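Local coordinates for protein geranyltranstransferase (Pseudomonas aeruginosa, PDB 4UMJ) that probably catalyses the condensation of isopentenyl diphosphate with geranyl diphosphate to form farnesyl diphosphate, acting through magnesium ions held by aspartates, at residues I76-L81 and D115-L120; L81-L86 and T109-A114. All coordinates share one frame; numbering follows the deposited sequence.

Contact 1 of 2, residues I76-L81 and D115-L120; sequences IHAYSL and DGLQAL. With BFQ (ibandronate), chain N.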
# COMPACT_ATOMS: atom_id res chain seq x y z
N ILE B 76 -1.98 -1.31 -8.64
CA ILE B 76 -0.89 -2.13 -8.12
C ILE B 76 0.08 -2.53 -9.18
O ILE B 76 1.32 -2.33 -9.04
CB ILE B 76 -1.39 -3.40 -7.37
CG1 ILE B 76 -2.20 -3.04 -6.10
CG2 ILE B 76 -0.22 -4.38 -7.03
CD1 ILE B 76 -1.41 -2.30 -5.04
N HIS B 77 -0.44 -2.99 -10.31
CA HIS B 77 0.42 -3.28 -11.48
C HIS B 77 1.33 -2.10 -11.84
O HIS B 77 2.56 -2.23 -11.99
CB HIS B 77 -0.41 -3.78 -12.64
CG HIS B 77 0.40 -4.13 -13.85
ND1 HIS B 77 1.42 -5.06 -13.81
CD2 HIS B 77 0.35 -3.68 -15.12
CE1 HIS B 77 1.94 -5.18 -15.02
NE2 HIS B 77 1.35 -4.32 -15.81
N ALA B 78 0.72 -0.92 -11.99
CA ALA B 78 1.46 0.24 -12.41
C ALA B 78 2.54 0.63 -11.45
O ALA B 78 3.66 0.97 -11.88
CB ALA B 78 0.51 1.43 -12.60
N TYR B 79 2.23 0.59 -10.15
CA TYR B 79 3.24 0.98 -9.16
C TYR B 79 4.38 0.01 -9.24
O TYR B 79 5.54 0.39 -9.11
CB TYR B 79 2.63 1.05 -7.71
CG TYR B 79 3.14 0.04 -6.73
CD1 TYR B 79 4.41 0.13 -6.23
CD2 TYR B 79 2.34 -1.00 -6.28
CE1 TYR B 79 4.90 -0.81 -5.32
CE2 TYR B 79 2.80 -1.93 -5.38
CZ TYR B 79 4.12 -1.85 -4.93
OH TYR B 79 4.66 -2.75 -4.04
N SER B 80 4.07 -1.27 -9.38
CA SER B 80 5.12 -2.29 -9.49
C SER B 80 6.13 -2.05 -10.61
O SER B 80 7.31 -2.33 -10.43
CB SER B 80 4.51 -3.71 -9.53
OG SER B 80 4.10 -4.08 -10.84
N LEU B 81 5.66 -1.55 -11.74
CA LEU B 81 6.47 -1.29 -12.92
C LEU B 81 7.40 -0.14 -12.64
O LEU B 81 8.56 -0.24 -12.94
CB LEU B 81 5.64 -1.01 -14.15
CG LEU B 81 4.68 -2.12 -14.63
CD1 LEU B 81 4.04 -1.73 -15.93
CD2 LEU B 81 5.28 -3.50 -14.72
N ASP B 115 4.53 4.81 -4.63
CA ASP B 115 4.11 4.56 -3.27
C ASP B 115 2.65 5.04 -3.06
O ASP B 115 1.85 4.38 -2.44
CB ASP B 115 5.01 5.31 -2.30
CG ASP B 115 6.36 4.70 -2.09
OD1 ASP B 115 6.53 3.45 -2.34
OD2 ASP B 115 7.25 5.43 -1.49
N GLY B 116 2.33 6.20 -3.65
CA GLY B 116 1.01 6.79 -3.59
C GLY B 116 0.00 6.06 -4.45
O GLY B 116 -1.16 6.01 -4.10
N LEU B 117 0.44 5.46 -5.56
CA LEU B 117 -0.47 4.60 -6.30
C LEU B 117 -0.85 3.33 -5.54
O LEU B 117 -1.97 2.86 -5.66
CB LEU B 117 0.17 4.16 -7.66
CG LEU B 117 0.45 5.24 -8.69
CD1 LEU B 117 1.28 4.69 -9.85
CD2 LEU B 117 -0.85 5.86 -9.24
N GLN B 118 0.06 2.77 -4.74
CA GLN B 118 -0.27 1.60 -3.94
C GLN B 118 -1.33 1.99 -2.89
O GLN B 118 -2.34 1.30 -2.74
CB GLN B 118 0.96 0.95 -3.29
CG GLN B 118 0.55 -0.20 -2.37
CD GLN B 118 1.62 -1.18 -1.89
OE1 GLN B 118 1.26 -2.31 -1.57
NE2 GLN B 118 2.85 -0.78 -1.78
N ALA B 119 -1.09 3.08 -2.17
CA ALA B 119 -2.08 3.64 -1.26
C ALA B 119 -3.43 3.77 -1.95
O ALA B 119 -4.46 3.34 -1.43
CB ALA B 119 -1.60 4.97 -0.73
N LEU B 120 -3.42 4.35 -3.13
CA LEU B 120 -4.64 4.65 -3.85
C LEU B 120 -5.40 3.41 -4.23
O LEU B 120 -6.64 3.41 -4.22
CB LEU B 120 -4.34 5.50 -5.06
CG LEU B 120 -5.49 5.96 -5.96
CD1 LEU B 120 -6.50 6.81 -5.12
CD2 LEU B 120 -4.94 6.72 -7.14
P1 BFQ N . 10.02 -8.00 -15.21
O2 BFQ N . 10.72 -8.80 -16.28
O3 BFQ N . 9.77 -8.94 -14.10
O5 BFQ N . 11.12 -7.09 -14.74
C7 BFQ N . 8.46 -7.18 -15.75
P8 BFQ N . 9.00 -6.15 -17.14
O9 BFQ N . 10.14 -5.28 -16.66
O10 BFQ N . 7.86 -5.37 -17.59
O12 BFQ N . 9.44 -6.98 -18.29
O14 BFQ N . 7.43 -8.00 -16.28
C16 BFQ N . 7.79 -6.19 -14.76
C19 BFQ N . 7.76 -6.67 -13.33
N22 BFQ N . 6.50 -7.21 -12.76
C23 BFQ N . 6.83 -8.29 -11.82
C26 BFQ N . 6.68 -7.85 -10.36
C29 BFQ N . 6.98 -6.38 -10.20
C32 BFQ N . 7.01 -6.07 -8.71
C35 BFQ N . 7.87 -4.80 -8.46
C39 BFQ N . 5.42 -7.61 -13.66
O HOH W 1 3.10 -4.04 -2.68

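Contact 2 of 2, residues L81-L86 and T109-A114; sequences LVHDDL and TAILAA. With MG (magnesium ion), chain L; MG (magnesium ion), chain M; BFQ (ibandronate), chain N.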
# COMPACT_ATOMS: atom_id res chain seq x y z
N LEU B 81 5.66 -1.55 -11.74
CA LEU B 81 6.47 -1.29 -12.92
C LEU B 81 7.40 -0.14 -12.64
O LEU B 81 8.56 -0.24 -12.94
CB LEU B 81 5.64 -1.01 -14.15
CG LEU B 81 4.68 -2.12 -14.63
CD1 LEU B 81 4.04 -1.73 -15.93
CD2 LEU B 81 5.28 -3.50 -14.72
N VAL B 82 6.90 0.89 -11.93
CA VAL B 82 7.72 2.04 -11.65
C VAL B 82 8.86 1.65 -10.74
O VAL B 82 10.03 2.02 -11.05
CB VAL B 82 6.93 3.18 -10.96
CG1 VAL B 82 7.87 4.27 -10.48
CG2 VAL B 82 5.88 3.71 -11.89
N HIS B 83 8.58 0.88 -9.68
CA HIS B 83 9.67 0.39 -8.84
C HIS B 83 10.66 -0.59 -9.52
O HIS B 83 11.87 -0.49 -9.32
CB HIS B 83 9.15 -0.17 -7.49
CG HIS B 83 8.67 0.92 -6.59
ND1 HIS B 83 8.36 0.71 -5.27
CD2 HIS B 83 8.53 2.25 -6.82
CE1 HIS B 83 8.02 1.86 -4.72
NE2 HIS B 83 8.05 2.80 -5.65
N ASP B 84 10.12 -1.53 -10.27
CA ASP B 84 10.91 -2.47 -11.06
C ASP B 84 11.91 -1.78 -12.01
O ASP B 84 12.97 -2.29 -12.22
CB ASP B 84 9.94 -3.37 -11.82
CG ASP B 84 10.62 -4.44 -12.62
OD1 ASP B 84 11.07 -5.46 -12.07
OD2 ASP B 84 10.63 -4.23 -13.84
N ASP B 85 11.54 -0.62 -12.58
CA ASP B 85 12.38 0.10 -13.56
C ASP B 85 13.52 0.86 -12.93
O ASP B 85 14.49 1.25 -13.63
CB ASP B 85 11.54 1.07 -14.39
CG ASP B 85 10.69 0.38 -15.43
OD1 ASP B 85 11.08 -0.73 -15.90
OD2 ASP B 85 9.62 0.94 -15.76
N LEU B 86 13.45 1.08 -11.59
CA LEU B 86 14.43 1.92 -10.89
C LEU B 86 15.88 1.43 -11.01
O LEU B 86 16.10 0.24 -11.18
CB LEU B 86 14.10 2.03 -9.41
CG LEU B 86 12.81 2.67 -8.98
CD1 LEU B 86 12.51 2.40 -7.52
CD2 LEU B 86 12.80 4.16 -9.28
N THR B 109 10.86 11.17 -7.17
CA THR B 109 9.49 11.40 -7.56
C THR B 109 8.82 10.13 -8.04
O THR B 109 7.63 9.88 -7.81
CB THR B 109 9.41 12.51 -8.62
OG1 THR B 109 10.01 13.71 -8.12
CG2 THR B 109 7.98 12.77 -9.05
N ALA B 110 9.58 9.31 -8.76
CA ALA B 110 9.06 8.05 -9.21
C ALA B 110 8.78 7.11 -8.07
O ALA B 110 7.75 6.44 -8.07
CB ALA B 110 10.02 7.40 -10.19
N ILE B 111 9.70 7.02 -7.11
CA ILE B 111 9.49 6.16 -5.93
C ILE B 111 8.20 6.56 -5.20
O ILE B 111 7.39 5.70 -4.82
CB ILE B 111 10.68 6.25 -4.95
CG1 ILE B 111 11.93 5.61 -5.56
CG2 ILE B 111 10.36 5.59 -3.61
CD1 ILE B 111 13.23 5.97 -4.90
N LEU B 112 8.03 7.85 -4.97
CA LEU B 112 6.89 8.40 -4.27
C LEU B 112 5.58 8.26 -5.03
O LEU B 112 4.60 7.87 -4.47
CB LEU B 112 7.08 9.90 -3.99
CG LEU B 112 8.27 10.21 -3.07
CD1 LEU B 112 8.53 11.70 -2.95
CD2 LEU B 112 8.11 9.54 -1.72
N ALA B 113 5.62 8.56 -6.33
CA ALA B 113 4.43 8.46 -7.12
C ALA B 113 3.93 7.07 -7.02
O ALA B 113 2.76 6.84 -6.84
CB ALA B 113 4.68 8.89 -8.56
N ALA B 114 4.82 6.11 -7.11
CA ALA B 114 4.38 4.73 -7.05
C ALA B 114 3.88 4.31 -5.67
O ALA B 114 2.97 3.51 -5.58
CB ALA B 114 5.48 3.82 -7.53
MG MG L . 12.26 -6.87 -13.18
MG MG M . 11.68 -5.07 -15.51
P1 BFQ N . 10.02 -8.00 -15.21
O2 BFQ N . 10.72 -8.80 -16.28
O3 BFQ N . 9.77 -8.94 -14.10
O5 BFQ N . 11.12 -7.09 -14.74
C7 BFQ N . 8.46 -7.18 -15.75
P8 BFQ N . 9.00 -6.15 -17.14
O9 BFQ N . 10.14 -5.28 -16.66
O10 BFQ N . 7.86 -5.37 -17.59
O12 BFQ N . 9.44 -6.98 -18.29
O14 BFQ N . 7.43 -8.00 -16.28
C16 BFQ N . 7.79 -6.19 -14.76
C19 BFQ N . 7.76 -6.67 -13.33
N22 BFQ N . 6.50 -7.21 -12.76
C23 BFQ N . 6.83 -8.29 -11.82
C26 BFQ N . 6.68 -7.85 -10.36
C29 BFQ N . 6.98 -6.38 -10.20
C32 BFQ N . 7.01 -6.07 -8.71
C35 BFQ N . 7.87 -4.80 -8.46
C39 BFQ N . 5.42 -7.61 -13.66
O HOH W 2 12.38 -3.26 -16.08
O HOH W 3 13.31 -6.80 -11.63
O HOH W 4 13.65 -8.47 -13.83
O HOH W 5 11.16 -8.23 -12.09
O HOH W 6 12.86 -6.08 -16.95

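Contact 1 of 2, residues I76-L81 and D115-L120
In the all-helical prenyl synthase fold, helix 67-85 is paired with the nearly antiparallel helix 107-126, and here Y79 lies alongside Q118. The segment axes come within 8.4 Å at 164°. Q118 leaves its backbone with CG anti to N (chi1 175°) and runs on extended, which carries the whole side chain along the phenol. Its CB sits over one face of the Y79 ring, a CH-pi contact of 4.1 Å to the centroid, while the amide lies only 20° from the ring plane and reaches the CE2, CZ and OH end. Nearer the backbone Y79 CB rests on L117 CB at 4.0 Å and A78 CB touches L117 CD1; I76 CD1 meets Q118 CG at 3.9 Å from the neighbouring turn. A water donates to Q118 OE1 at 2.8 Å; its very short approach to Y79 OH makes that second bond doubtful in detail. Q118 NE2 instead bonds D115 O of the second subunit. On the ligand side, S80 OG donates to H77 O at 2.7 Å, and S80 CB lies 3.5 Å from C32 of the ibandronate tail. The contact is thus mainly apolar, and its one buried amide is satisfied by water and by the other subunit, linking the helix pair to the dimer interface.

Contact 2 of 2, residues L81-L86 and T109-A114
H83 makes the direct polar link between the segments: NE2 donates to the backbone oxygen of I111 at 3.1 Å, nearly straight at 166°, with the acceptor in the imidazole plane and NE2 lying on a carbonyl lone pair. A114 CB presses against the same ring, 3.3 Å from NE2. Beside it V82 packs against A110 and A114, its CB 3.8 Å from A114 CB and its CG1 only 3.2 Å from A110 O, a tight fit. L86 crosses I111 at about a right angle, with CD1 3.8 Å from I111 CG1. One shell out, H83 ND1 is hydrogen-bonded to D115 OD2 of the second subunit, which with the I111 bond engages both imidazole nitrogens. Y79 packs separately against the H83 ring, edge-to-face. The other side of helix 67-85 carries the first aspartate-rich motif. D84 CG is anti to the backbone N (chi1 -177°), sending the carboxylate to two magnesium ions: OD1 binds one, and OD2 binds the second at 2.1 Å. Ibandronate O5 bridges both ions, D90 also binds magnesium, and D85 OD1 accepts from a metal-bound water at 2.9 Å. With a bond at each nitrogen, the H83 ring is fixed in its rotation between helix 107-126 and the neighbouring subunit, while D84 next to it serves the metals.

Both contacts are buried and join the same two helices, 67-85 and 107-126, one after the other, with centres 8 Å apart and L81 in common. Contact 1 lies nearer the middle of the chain and rests on an aromatic face and an amide, with a water near by; contact 2, at the C-terminal end of helix 67-85, adds a direct histidine-to-carbonyl bond and leads into the metal site. They touch where Y79 CB lies 3.3 Å from A114 O and D115 OD1 3.2 Å from H83 CE1. Each also touches ibandronate, contact 1 along the tail and contact 2 chiefly through magnesium and the phosphonates. The dimer interface joins contact 1 of one copy to contact 2 of the other.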